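PDB 6WOP: 4-aminobutyrate transaminase from Acinetobacter baumannii, which catalyses the pyridoxal phosphate-dependent transfer of the amino group of 4-aminobutyrate to 2-oxoglutarate as a class-III aminotransferase. Local coordinates for the interface of chains A and B. Sequence-based numbering; all coordinates share one arbitrary frame. Chains: chain A/B, 4-aminobutyrate transaminase.

The interface of chains A and B. Residues chain A 77, 82-85; chain B 24, 26-28.
The backbone amide of B:Ala28, at the start of strand 28-32, gives its hydrogen to the carbonyl of A:Pro83, with N and O 2.9 Å apart and an angle of 166° at the hydrogen. Two residues further along chain A, past A:Tyr84, a water joins the two backbones: its oxygen lies 2.9 Å from A:Glu85 N, the first amide of helix 85-97, and 2.7 Å from B:Ala28 O. Side chains then fill the ground around the polar link, an example of how a direct backbone bond and a water bridge can be flanked by side-chain packing at a subunit interface. The pyrrolidine of A:Pro83 meets the phenol of B:Tyr27 at about a right angle, its CG resting over one face 3.7 Å from the ring centroid, while the backbone carbonyl carbon of A:Tyr84 lies at the ring's edge, in plane. B:Tyr27 CG is anti to its own carbonyl carbon (chi1 -73°), which turns the ring toward the proline. To the other side, the methyl CG2 of A:Thr82 sits above the rim of the B:Trp26 six-membered ring, 3.5 Å from CZ3. The same methyl and A:Thr77 CG2 both touch the methyl of B:Ala28. Behind them, A:Thr77 OG1 donates to A:Thr82 O at 2.6 Å, a bond within chain A that probably steadies the loop carrying the two methyls. Repeated by the two-fold, this patch, built mainly from loop residues, probably helps hold the aminotransferase dimer together.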
ATOM      1  N   THR A  77      19.730   3.247 -30.412  1.00 16.47           N
ATOM      2  CA  THR A  77      20.064   1.823 -30.445  1.00 16.75           C
ATOM      3  C   THR A  77      19.434   1.013 -29.327  1.00 18.03           C
ATOM      4  O   THR A  77      19.426  -0.224 -29.434  1.00 17.49           O
ATOM      5  CB  THR A  77      21.590   1.622 -30.347  1.00 19.65           C
ATOM      6  OG1 THR A  77      22.072   2.107 -29.081  1.00 20.68           O
ATOM      7  CG2 THR A  77      22.335   2.339 -31.492  1.00 21.95           C
ATOM      8  N   THR A  82      22.802  -2.045 -27.489  1.00 19.39           N
ATOM      9  CA  THR A  82      24.097  -1.653 -28.052  1.00 17.43           C
ATOM     10  C   THR A  82      24.508  -0.323 -27.435  1.00 18.02           C
ATOM     11  O   THR A  82      23.841   0.716 -27.680  1.00 18.65           O
ATOM     12  CB  THR A  82      24.008  -1.510 -29.596  1.00 15.42           C
ATOM     13  OG1 THR A  82      23.458  -2.714 -30.144  1.00 17.80           O
ATOM     14  CG2 THR A  82      25.420  -1.267 -30.167  1.00 17.57           C
ATOM     15  N   PRO A  83      25.583  -0.278 -26.676  1.00 17.74           N
ATOM     16  CA  PRO A  83      25.986   0.967 -26.029  1.00 16.56           C
ATOM     17  C   PRO A  83      26.693   1.878 -27.025  1.00 20.37           C
ATOM     18  O   PRO A  83      27.002   1.491 -28.171  1.00 19.18           O
ATOM     19  CB  PRO A  83      26.934   0.457 -24.909  1.00 16.47           C
ATOM     20  CG  PRO A  83      27.664  -0.746 -25.606  1.00 19.60           C
ATOM     21  CD  PRO A  83      26.555  -1.379 -26.485  1.00 21.12           C
ATOM     22  N   TYR A  84      26.915   3.110 -26.581  1.00 19.52           N
ATOM     23  CA  TYR A  84      27.594   4.132 -27.363  1.00 18.92           C
ATOM     24  C   TYR A  84      28.600   4.807 -26.442  1.00 19.45           C
ATOM     25  O   TYR A  84      28.390   4.864 -25.230  1.00 20.11           O
ATOM     26  CB  TYR A  84      26.595   5.155 -27.902  1.00 17.82           C
ATOM     27  CG  TYR A  84      25.264   5.147 -27.185  1.00 20.07           C
ATOM     28  CD1 TYR A  84      24.379   4.088 -27.337  1.00 22.71           C
ATOM     29  CD2 TYR A  84      24.893   6.197 -26.355  1.00 23.27           C
ATOM     30  CE1 TYR A  84      23.160   4.076 -26.683  1.00 29.15           C
ATOM     31  CE2 TYR A  84      23.679   6.193 -25.697  1.00 26.69           C
ATOM     32  CZ  TYR A  84      22.816   5.130 -25.864  1.00 32.19           C
ATOM     33  OH  TYR A  84      21.605   5.123 -25.212  1.00 37.80           O
ATOM     34  N   GLU A  85      29.688   5.319 -27.003  1.00 16.98           N
ATOM     35  CA  GLU A  85      30.709   5.962 -26.181  1.00 16.63           C
ATOM     36  C   GLU A  85      30.221   7.295 -25.623  1.00 18.42           C
ATOM     37  O   GLU A  85      30.650   7.694 -24.536  1.00 20.92           O
ATOM     38  CB  GLU A  85      31.978   6.157 -27.054  1.00 21.10           C
ATOM     39  CG  GLU A  85      33.100   6.932 -26.364  1.00 24.16           C
ATOM     40  CD  GLU A  85      34.397   6.978 -27.185  1.00 30.49           C
ATOM     41  OE1 GLU A  85      34.385   6.585 -28.363  1.00 31.92           O
ATOM     42  OE2 GLU A  85      35.427   7.399 -26.625  1.00 32.80           O
TER
ATOM     43  N   CYS B  24      25.494  -5.978 -26.032  1.00 22.88           N
ATOM     44  CA  CYS B  24      26.636  -6.027 -26.944  1.00 25.15           C
ATOM     45  C   CYS B  24      27.920  -5.490 -26.299  1.00 28.13           C
ATOM     46  O   CYS B  24      27.913  -4.442 -25.640  1.00 23.94           O
ATOM     47  CB  CYS B  24      26.344  -5.179 -28.172  1.00 23.01           C
ATOM     48  SG  CYS B  24      25.300  -5.971 -29.386  1.00 33.40           S
ATOM     49  N   TRP B  26      30.515  -4.499 -28.204  1.00 27.46           N
ATOM     50  CA  TRP B  26      30.924  -3.486 -29.164  1.00 23.83           C
ATOM     51  C   TRP B  26      30.002  -2.271 -29.112  1.00 21.35           C
ATOM     52  O   TRP B  26      28.878  -2.335 -28.617  1.00 20.50           O
ATOM     53  CB  TRP B  26      30.936  -4.071 -30.584  1.00 27.55           C
ATOM     54  CG  TRP B  26      29.590  -4.666 -31.004  1.00 27.53           C
ATOM     55  CD1 TRP B  26      29.145  -5.949 -30.798  1.00 28.21           C
ATOM     56  CD2 TRP B  26      28.541  -3.986 -31.701  1.00 26.62           C
ATOM     57  NE1 TRP B  26      27.904  -6.110 -31.352  1.00 30.23           N
ATOM     58  CE2 TRP B  26      27.508  -4.924 -31.918  1.00 28.65           C
ATOM     59  CE3 TRP B  26      28.401  -2.689 -32.222  1.00 27.01           C
ATOM     60  CZ2 TRP B  26      26.337  -4.599 -32.592  1.00 29.45           C
ATOM     61  CZ3 TRP B  26      27.233  -2.371 -32.944  1.00 25.97           C
ATOM     62  CH2 TRP B  26      26.208  -3.322 -33.090  1.00 27.04           C
ATOM     63  N   TYR B  27      30.507  -1.142 -29.604  1.00 24.34           N
ATOM     64  CA  TYR B  27      29.810   0.139 -29.473  1.00 24.15           C
ATOM     65  C   TYR B  27      29.300   0.617 -30.843  1.00 21.70           C
ATOM     66  O   TYR B  27      29.985   0.466 -31.848  1.00 23.84           O
ATOM     67  CB  TYR B  27      30.739   1.202 -28.846  1.00 20.93           C
ATOM     68  CG  TYR B  27      30.932   0.905 -27.316  1.00 21.89           C
ATOM     69  CD1 TYR B  27      31.693  -0.173 -26.873  1.00 25.27           C
ATOM     70  CD2 TYR B  27      30.319   1.725 -26.363  1.00 20.34           C
ATOM     71  CE1 TYR B  27      31.802  -0.455 -25.496  1.00 24.99           C
ATOM     72  CE2 TYR B  27      30.438   1.469 -24.982  1.00 19.66           C
ATOM     73  CZ  TYR B  27      31.167   0.374 -24.571  1.00 25.18           C
ATOM     74  OH  TYR B  27      31.287   0.133 -23.211  1.00 24.79           O
ATOM     75  N   ALA B  28      28.125   1.230 -30.880  1.00 20.83           N
ATOM     76  CA  ALA B  28      27.589   1.704 -32.158  1.00 18.80           C
ATOM     77  C   ALA B  28      28.297   2.985 -32.564  1.00 21.41           C
ATOM     78  O   ALA B  28      28.492   3.897 -31.739  1.00 23.83           O
ATOM     79  CB  ALA B  28      26.087   1.978 -32.071  1.00 15.84           C
TER
HETATM   80  O   HOH W   1      30.064   5.068 -29.875  1.00 20.81           O